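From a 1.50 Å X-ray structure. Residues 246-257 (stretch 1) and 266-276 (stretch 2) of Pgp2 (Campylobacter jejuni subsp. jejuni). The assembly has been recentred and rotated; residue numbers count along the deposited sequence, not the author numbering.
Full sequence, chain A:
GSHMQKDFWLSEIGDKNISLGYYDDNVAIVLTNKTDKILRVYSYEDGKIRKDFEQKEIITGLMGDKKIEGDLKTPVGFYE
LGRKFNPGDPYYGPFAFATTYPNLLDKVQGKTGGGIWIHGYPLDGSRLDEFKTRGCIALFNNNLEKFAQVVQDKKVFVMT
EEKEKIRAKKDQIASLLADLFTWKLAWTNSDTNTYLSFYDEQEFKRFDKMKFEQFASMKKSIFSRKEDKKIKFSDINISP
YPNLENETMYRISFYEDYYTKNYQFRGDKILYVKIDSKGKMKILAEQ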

ATOM      1  N   ASN A 246      -7.008  13.333   6.230  1.00 29.80           N
ATOM      2  CA  ASN A 246      -6.168  14.496   5.967  1.00 41.45           C
ATOM      3  C   ASN A 246      -4.755  14.277   6.507  1.00 29.02           C
ATOM      4  O   ASN A 246      -4.174  15.137   7.174  1.00 31.73           O
ATOM      5  N   GLU A 247      -4.201  13.099   6.228  1.00 20.02           N
ATOM      6  CA  GLU A 247      -2.833  12.795   6.612  1.00 20.06           C
ATOM      7  C   GLU A 247      -2.022  12.501   5.363  1.00 17.18           C
ATOM      8  O   GLU A 247      -2.554  12.035   4.357  1.00 17.73           O
ATOM      9  N   THR A 248      -0.723  12.785   5.440  1.00 19.09           N
ATOM     10  CA  THR A 248       0.206  12.431   4.372  1.00 19.25           C
ATOM     11  C   THR A 248       0.737  11.054   4.722  1.00 16.39           C
ATOM     12  O   THR A 248       1.551  10.906   5.631  1.00 19.17           O
ATOM     13  N   MET A 249       0.241  10.045   4.022  1.00 15.20           N
ATOM     14  CA  MET A 249       0.525   8.658   4.347  1.00 17.06           C
ATOM     15  C   MET A 249       1.187   7.974   3.165  1.00 16.06           C
ATOM     16  O   MET A 249       0.953   8.322   2.001  1.00 15.43           O
ATOM     17  N   TYR A 250       2.043   7.006   3.487  1.00 16.47           N
ATOM     18  CA  TYR A 250       2.716   6.205   2.481  1.00 14.35           C
ATOM     19  C   TYR A 250       2.783   4.768   2.961  1.00 14.49           C
ATOM     20  O   TYR A 250       2.765   4.490   4.166  1.00 14.90           O
ATOM     21  N   ARG A 251       2.871   3.859   1.991  1.00 14.95           N
ATOM     22  CA  ARG A 251       3.189   2.461   2.237  1.00 14.04           C
ATOM     23  C   ARG A 251       4.624   2.229   1.786  1.00 14.51           C
ATOM     24  O   ARG A 251       5.010   2.670   0.703  1.00 16.15           O
ATOM     25  N   ILE A 252       5.409   1.561   2.624  1.00 15.25           N
ATOM     26  CA  ILE A 252       6.799   1.228   2.316  1.00 15.18           C
ATOM     27  C   ILE A 252       6.925  -0.277   2.450  1.00 14.19           C
ATOM     28  O   ILE A 252       6.749  -0.815   3.545  1.00 16.16           O
ATOM     29  N   SER A 253       7.239  -0.957   1.354  1.00 16.18           N
ATOM     30  CA  SER A 253       7.452  -2.394   1.379  1.00 15.75           C
ATOM     31  C   SER A 253       8.863  -2.700   0.907  1.00 16.89           C
ATOM     32  O   SER A 253       9.441  -1.969   0.096  1.00 18.05           O
ATOM     33  N   PHE A 254       9.426  -3.777   1.434  1.00 18.19           N
ATOM     34  CA  PHE A 254      10.794  -4.140   1.101  1.00 19.65           C
ATOM     35  C   PHE A 254      11.055  -5.542   1.613  1.00 21.34           C
ATOM     36  O   PHE A 254      10.310  -6.063   2.449  1.00 21.38           O
ATOM     37  N   TYR A 255      12.116  -6.150   1.089  1.00 23.06           N
ATOM     38  CA  TYR A 255      12.619  -7.417   1.596  1.00 25.14           C
ATOM     39  C   TYR A 255      13.681  -7.142   2.645  1.00 26.45           C
ATOM     40  O   TYR A 255      14.529  -6.258   2.478  1.00 25.97           O
ATOM     41  N   GLU A 256      13.641  -7.917   3.718  1.00 27.18           N
ATOM     42  CA  GLU A 256      14.623  -7.862   4.787  1.00 28.82           C
ATOM     43  C   GLU A 256      15.503  -9.091   4.632  1.00 31.38           C
ATOM     44  O   GLU A 256      15.005 -10.216   4.697  1.00 32.48           O
ATOM     45  N   ASP A 257      16.799  -8.876   4.404  1.00 32.82           N
ATOM     46  CA  ASP A 257      17.735  -9.953   4.116  1.00 40.40           C
ATOM     47  C   ASP A 257      18.776 -10.033   5.220  1.00 39.48           C
ATOM     48  O   ASP A 257      19.267  -9.009   5.704  1.00 44.55           O
ATOM     49  N   ARG A 266      15.254 -14.319   3.712  1.00 39.55           N
ATOM     50  CA  ARG A 266      14.571 -13.175   3.128  1.00 37.26           C
ATOM     51  C   ARG A 266      13.144 -13.157   3.651  1.00 35.86           C
ATOM     52  O   ARG A 266      12.429 -14.160   3.555  1.00 39.14           O
ATOM     53  N   GLY A 267      12.738 -12.026   4.211  1.00 31.38           N
ATOM     54  CA  GLY A 267      11.391 -11.873   4.719  1.00 29.16           C
ATOM     55  C   GLY A 267      10.777 -10.586   4.215  1.00 27.97           C
ATOM     56  O   GLY A 267      11.465  -9.595   3.992  1.00 25.79           O
ATOM     57  N   ASP A 268       9.460 -10.623   4.034  1.00 29.02           N
ATOM     58  CA  ASP A 268       8.720  -9.464   3.547  1.00 29.31           C
ATOM     59  C   ASP A 268       8.400  -8.525   4.699  1.00 26.14           C
ATOM     60  O   ASP A 268       7.855  -8.947   5.725  1.00 29.58           O
ATOM     61  N   LYS A 269       8.709  -7.248   4.511  1.00 22.30           N
ATOM     62  CA  LYS A 269       8.374  -6.201   5.462  1.00 20.62           C
ATOM     63  C   LYS A 269       7.447  -5.191   4.801  1.00 18.17           C
ATOM     64  O   LYS A 269       7.594  -4.872   3.617  1.00 18.44           O
ATOM     65  N   ILE A 270       6.506  -4.663   5.582  1.00 18.76           N
ATOM     66  CA  ILE A 270       5.657  -3.563   5.138  1.00 18.47           C
ATOM     67  C   ILE A 270       5.495  -2.593   6.296  1.00 17.31           C
ATOM     68  O   ILE A 270       5.224  -3.008   7.427  1.00 19.89           O
ATOM     69  N   LEU A 271       5.676  -1.307   6.015  1.00 16.32           N
ATOM     70  CA  LEU A 271       5.358  -0.237   6.945  1.00 16.00           C
ATOM     71  C   LEU A 271       4.260   0.622   6.338  1.00 14.64           C
ATOM     72  O   LEU A 271       4.322   0.979   5.157  1.00 16.55           O
ATOM     73  N   TYR A 272       3.260   0.945   7.143  1.00 14.51           N
ATOM     74  CA  TYR A 272       2.276   1.968   6.818  1.00 14.44           C
ATOM     75  C   TYR A 272       2.611   3.161   7.696  1.00 15.00           C
ATOM     76  O   TYR A 272       2.668   3.029   8.918  1.00 15.04           O
ATOM     77  N   VAL A 273       2.883   4.309   7.075  1.00 14.48           N
ATOM     78  CA  VAL A 273       3.446   5.446   7.788  1.00 15.48           C
ATOM     79  C   VAL A 273       2.697   6.723   7.437  1.00 15.69           C
ATOM     80  O   VAL A 273       2.035   6.828   6.406  1.00 16.52           O
ATOM     81  N   LYS A 274       2.818   7.705   8.320  1.00 17.47           N
ATOM     82  CA  LYS A 274       2.486   9.080   8.000  1.00 17.64           C
ATOM     83  C   LYS A 274       3.742   9.929   8.146  1.00 17.30           C
ATOM     84  O   LYS A 274       4.733   9.508   8.748  1.00 19.29           O
ATOM     85  N   ILE A 275       3.696  11.124   7.572  1.00 18.46           N
ATOM     86  CA  ILE A 275       4.723  12.136   7.784  1.00 18.86           C
ATOM     87  C   ILE A 275       4.156  13.146   8.767  1.00 20.52           C
ATOM     88  O   ILE A 275       3.119  13.766   8.499  1.00 23.07           O
ATOM     89  N   ASP A 276       4.827  13.319   9.903  1.00 22.72           N
ATOM     90  CA  ASP A 276       4.289  14.174  10.948  1.00 25.56           C
ATOM     91  C   ASP A 276       4.537  15.647  10.617  1.00 29.17           C
ATOM     92  O   ASP A 276       5.124  15.996   9.587  1.00 27.53           O
TER

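The two stretches are neighbouring antiparallel strands, so paired residues send their side chains to the same side of the sheet. R266, D268, I270, Y272 and K274 share one face with D257, Y255, S253, R251 and M249, while K269, L271 and V273 share the other with F254, I252 and Y250.

Walking along stretch 2, R266 comes first. Its chain runs t, t, m, which lays the guanidinium flat on the ring of Y255, with centres 4.2 Å apart and planes only 3° from parallel. Its CD sits over the same ring, 3.7 Å from the centroid. Arginine suits this place because its flat group can stack on an aromatic face while its edge remains free for polar partners: NE bonds OD1 of D257 at 2.8 Å in a salt bridge, and NH2 reaches OD2 of D257 at 3.2 Å. D257 meets it from an m rotamer.

G267 has no side chain and contributes through its backbone, its N donating to E256 O at 2.9 Å and its O accepting from E256 N at 2.8 Å. D268 (m) is exposed, as befits a carboxylate, and lies near the edge of the Y255 ring.

K269 has 98 Å² covered by stretch 1, the most of any residue in either stretch. Its CB lies over the face of the F254 ring, 3.6 Å from the centroid, for F254 adopts p and brings its ring across to K269. The lysine then turns through three m angles, and its CD comes within 3.6 Å of OE2 of E256. The charges do not form a direct salt bridge, NZ being 4.3 Å from E256 OE2; instead water 4 accepts from K269 NZ at 3.1 Å and donates to E256 OE1 at 2.9 Å. A long aliphatic chain ending in an ammonium group serves both settings.

On the other face, I270 (m, t) places CG2 3.8 Å from CG of R251. Back on the face of K269, L271 (m, t) is buried, its CG 4.3 Å from CE2 at the edge of the F254 ring and its CB 4.3 Å from CB of I252, a fitting place for a branched apolar residue.

Y272 (m) combines two roles. CG of R251 lies 4.1 Å from its ring centroid, an off-centre CH-pi contact, and its OH is 2.6 Å from water 3, which accepts from R251 NH1 at 3.1 Å. The phenol thus offers its pi electrons to the arginine's aliphatic part and its oxygen to the bridging water.

V273 (m), a buried branched apolar residue, places its CG2 4.0 Å from CB of Y250 and 4.2 Å from CD1 of I252. K274 (p, then extended) passes its CD 3.9 Å from OE1 of E247; its length carries the charge to water 2, which links NZ, at 2.6 Å, to E247 OE2, at 2.7 Å.

Finally, I275 (m, t) sets CD1 4.0 Å from both CE1 of Y250 and CG2 of T248, its branched chain giving them apolar carbon.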

ATOM      1  CB  ASN A 246      -6.794  15.762   6.556  1.00 32.09           C
ATOM      2  CG  ASN A 246      -6.053  17.021   6.152  1.00 43.01           C
ATOM      3  OD1 ASN A 246      -5.513  17.108   5.049  1.00 44.93           O
ATOM      4  ND2 ASN A 246      -6.016  18.003   7.049  1.00 35.22           N
ATOM      5  CB  GLU A 247      -2.744  11.583   7.552  1.00 21.50           C
ATOM      6  CG  GLU A 247      -3.405  11.775   8.913  1.00 26.69           C
ATOM      7  CD  GLU A 247      -2.627  12.683   9.857  1.00 32.85           C
ATOM      8  OE1 GLU A 247      -1.464  13.044   9.568  1.00 30.55           O
ATOM      9  OE2 GLU A 247      -3.192  13.041  10.906  1.00 36.30           O
ATOM     10  CB  THR A 248       1.332  13.450   4.277  1.00 23.89           C
ATOM     11  OG1 THR A 248       0.769  14.755   4.124  1.00 25.53           O
ATOM     12  CG2 THR A 248       2.227  13.131   3.079  1.00 26.05           C
ATOM     13  CB  MET A 249      -0.750   7.910   4.719  1.00 17.44           C
ATOM     14  CG  MET A 249      -1.347   8.413   6.001  1.00 17.65           C
ATOM     15  SD  MET A 249      -2.883   7.590   6.433  1.00 20.71           S
ATOM     16  CE  MET A 249      -2.328   5.915   6.589  1.00 25.07           C
ATOM     17  CB  TYR A 250       4.152   6.679   2.242  1.00 15.97           C
ATOM     18  CG  TYR A 250       4.281   7.932   1.410  1.00 14.69           C
ATOM     19  CD1 TYR A 250       4.083   9.182   1.964  1.00 16.37           C
ATOM     20  CD2 TYR A 250       4.623   7.862   0.071  1.00 16.11           C
ATOM     21  CE1 TYR A 250       4.221  10.345   1.184  1.00 16.04           C
ATOM     22  CE2 TYR A 250       4.750   8.999  -0.699  1.00 17.01           C
ATOM     23  CZ  TYR A 250       4.548  10.231  -0.139  1.00 17.04           C
ATOM     24  OH  TYR A 250       4.697  11.364  -0.920  1.00 19.03           O
ATOM     25  CB  ARG A 251       2.248   1.542   1.466  1.00 14.91           C
ATOM     26  CG  ARG A 251       2.393   0.108   1.867  1.00 17.42           C
ATOM     27  CD  ARG A 251       1.605  -0.802   0.966  1.00 24.67           C
ATOM     28  NE  ARG A 251       2.476  -1.277  -0.086  1.00 30.54           N
ATOM     29  CZ  ARG A 251       2.438  -2.488  -0.624  1.00 30.61           C
ATOM     30  NH1 ARG A 251       1.538  -3.382  -0.240  1.00 32.80           N
ATOM     31  NH2 ARG A 251       3.309  -2.795  -1.570  1.00 32.27           N
ATOM     32  CB  ILE A 252       7.782   1.922   3.273  1.00 15.76           C
ATOM     33  CG1 ILE A 252       7.552   3.436   3.293  1.00 16.49           C
ATOM     34  CG2 ILE A 252       9.223   1.585   2.860  1.00 18.98           C
ATOM     35  CD1 ILE A 252       8.395   4.180   4.306  1.00 20.48           C
ATOM     36  CB  SER A 253       6.416  -3.144   0.528  1.00 20.68           C
ATOM     37  OG  SER A 253       6.481  -2.778  -0.835  1.00 20.30           O
ATOM     38  CB  PHE A 254      11.810  -3.155   1.695  1.00 19.75           C
ATOM     39  CG  PHE A 254      11.667  -2.937   3.179  1.00 19.63           C
ATOM     40  CD1 PHE A 254      12.424  -3.661   4.076  1.00 21.27           C
ATOM     41  CD2 PHE A 254      10.773  -1.994   3.668  1.00 20.50           C
ATOM     42  CE1 PHE A 254      12.298  -3.454   5.435  1.00 32.68           C
ATOM     43  CE2 PHE A 254      10.639  -1.790   5.030  1.00 20.00           C
ATOM     44  CZ  PHE A 254      11.402  -2.514   5.909  1.00 23.40           C
ATOM     45  CB  TYR A 255      13.262  -8.246   0.482  1.00 27.08           C
ATOM     46  CG  TYR A 255      12.310  -8.868  -0.508  1.00 43.21           C
ATOM     47  CD1 TYR A 255      12.419  -8.598  -1.866  1.00 48.36           C
ATOM     48  CD2 TYR A 255      11.316  -9.745  -0.093  1.00 46.59           C
ATOM     49  CE1 TYR A 255      11.559  -9.174  -2.782  1.00 47.57           C
ATOM     50  CE2 TYR A 255      10.451 -10.324  -1.004  1.00 48.14           C
ATOM     51  CZ  TYR A 255      10.576 -10.035  -2.343  1.00 46.24           C
ATOM     52  OH  TYR A 255       9.715 -10.615  -3.247  1.00 57.29           O
ATOM     53  CB  GLU A 256      13.901  -7.895   6.131  1.00 30.47           C
ATOM     54  CG  GLU A 256      14.756  -7.581   7.322  1.00 48.56           C
ATOM     55  CD  GLU A 256      13.917  -7.226   8.531  1.00 49.69           C
ATOM     56  OE1 GLU A 256      13.504  -8.151   9.261  1.00 46.31           O
ATOM     57  OE2 GLU A 256      13.645  -6.022   8.732  1.00 47.34           O
ATOM     58  CB  ASP A 257      18.439  -9.736   2.766  1.00 44.78           C
ATOM     59  CG  ASP A 257      17.481  -9.787   1.587  1.00 51.86           C
ATOM     60  OD1 ASP A 257      16.592 -10.664   1.572  1.00 58.16           O
ATOM     61  OD2 ASP A 257      17.619  -8.946   0.672  1.00 51.64           O
ATOM     62  CB  ARG A 266      14.564 -13.239   1.595  1.00 34.86           C
ATOM     63  CG  ARG A 266      13.692 -12.165   0.949  1.00 34.33           C
ATOM     64  CD  ARG A 266      13.973 -12.011  -0.537  1.00 37.77           C
ATOM     65  NE  ARG A 266      15.102 -11.120  -0.803  1.00 39.62           N
ATOM     66  CZ  ARG A 266      15.434 -10.670  -2.012  1.00 39.61           C
ATOM     67  NH1 ARG A 266      14.725 -11.023  -3.078  1.00 41.17           N
ATOM     68  NH2 ARG A 266      16.478  -9.862  -2.158  1.00 39.35           N
ATOM     69  CB  ASP A 268       7.408  -9.900   2.890  1.00 35.00           C
ATOM     70  CG  ASP A 268       7.602 -10.966   1.840  1.00 41.20           C
ATOM     71  OD1 ASP A 268       6.969 -12.035   1.950  1.00 44.73           O
ATOM     72  OD2 ASP A 268       8.388 -10.736   0.902  1.00 43.37           O
ATOM     73  CB  LYS A 269       9.635  -5.451   5.899  1.00 24.39           C
ATOM     74  CG  LYS A 269      10.625  -6.281   6.695  1.00 27.20           C
ATOM     75  CD  LYS A 269      10.178  -6.507   8.125  1.00 27.89           C
ATOM     76  CE  LYS A 269      10.141  -5.213   8.941  1.00 29.18           C
ATOM     77  NZ  LYS A 269       9.669  -5.472  10.330  1.00 28.73           N
ATOM     78  CB  ILE A 270       4.265  -4.013   4.654  1.00 21.41           C
ATOM     79  CG1 ILE A 270       4.365  -5.199   3.689  1.00 25.34           C
ATOM     80  CG2 ILE A 270       3.558  -2.836   3.997  1.00 20.54           C
ATOM     81  CD1 ILE A 270       3.015  -5.763   3.262  1.00 32.39           C
ATOM     82  CB  LEU A 271       6.581   0.646   7.216  1.00 16.69           C
ATOM     83  CG  LEU A 271       7.844  -0.030   7.749  1.00 17.81           C
ATOM     84  CD1 LEU A 271       8.969   0.981   7.875  1.00 20.10           C
ATOM     85  CD2 LEU A 271       7.586  -0.695   9.086  1.00 20.10           C
ATOM     86  CB  TYR A 272       0.854   1.452   7.074  1.00 15.11           C
ATOM     87  CG  TYR A 272       0.497   0.309   6.146  1.00 14.56           C
ATOM     88  CD1 TYR A 272       0.872  -0.992   6.447  1.00 14.22           C
ATOM     89  CD2 TYR A 272      -0.151   0.538   4.941  1.00 15.00           C
ATOM     90  CE1 TYR A 272       0.596  -2.033   5.591  1.00 15.12           C
ATOM     91  CE2 TYR A 272      -0.442  -0.508   4.073  1.00 15.13           C
ATOM     92  CZ  TYR A 272      -0.062  -1.787   4.404  1.00 15.32           C
ATOM     93  OH  TYR A 272      -0.326  -2.824   3.545  1.00 16.30           O
ATOM     94  CB  VAL A 273       4.958   5.626   7.492  1.00 16.50           C
ATOM     95  CG1 VAL A 273       5.716   4.317   7.686  1.00 16.28           C
ATOM     96  CG2 VAL A 273       5.192   6.173   6.077  1.00 16.79           C
ATOM     97  CB  LYS A 274       1.380   9.623   8.912  1.00 18.80           C
ATOM     98  CG  LYS A 274       1.770   9.713  10.370  1.00 19.22           C
ATOM     99  CD  LYS A 274       0.634  10.238  11.223  1.00 24.18           C
ATOM    100  CE  LYS A 274       1.004  10.178  12.684  1.00 32.67           C
ATOM    101  NZ  LYS A 274      -0.127  10.561  13.574  1.00 39.10           N
ATOM    102  CB  ILE A 275       5.133  12.814   6.469  1.00 20.49           C
ATOM    103  CG1 ILE A 275       5.735  11.793   5.505  1.00 20.89           C
ATOM    104  CG2 ILE A 275       6.133  13.904   6.753  1.00 21.60           C
ATOM    105  CD1 ILE A 275       6.010  12.349   4.128  1.00 25.07           C
ATOM    106  CB  ASP A 276       4.815  13.748  12.321  1.00 27.22           C
ATOM    107  CG  ASP A 276       6.276  14.119  12.556  1.00 29.27           C
ATOM    108  OD1 ASP A 276       6.899  14.803  11.716  1.00 29.44           O
ATOM    109  OD2 ASP A 276       6.803  13.709  13.612  1.00 32.36           O
TER
HETATM  110  O   HOH W   1       0.382  13.529   7.828  1.00 27.22           O
HETATM  111  O   HOH W   2      -1.353  12.724  12.810  1.00 46.03           O
HETATM  112  O   HOH W   3      -1.227  -2.678   1.058  1.00 18.84           O
HETATM  113  O   HOH W   4      11.499  -7.718  11.309  1.00 44.05           O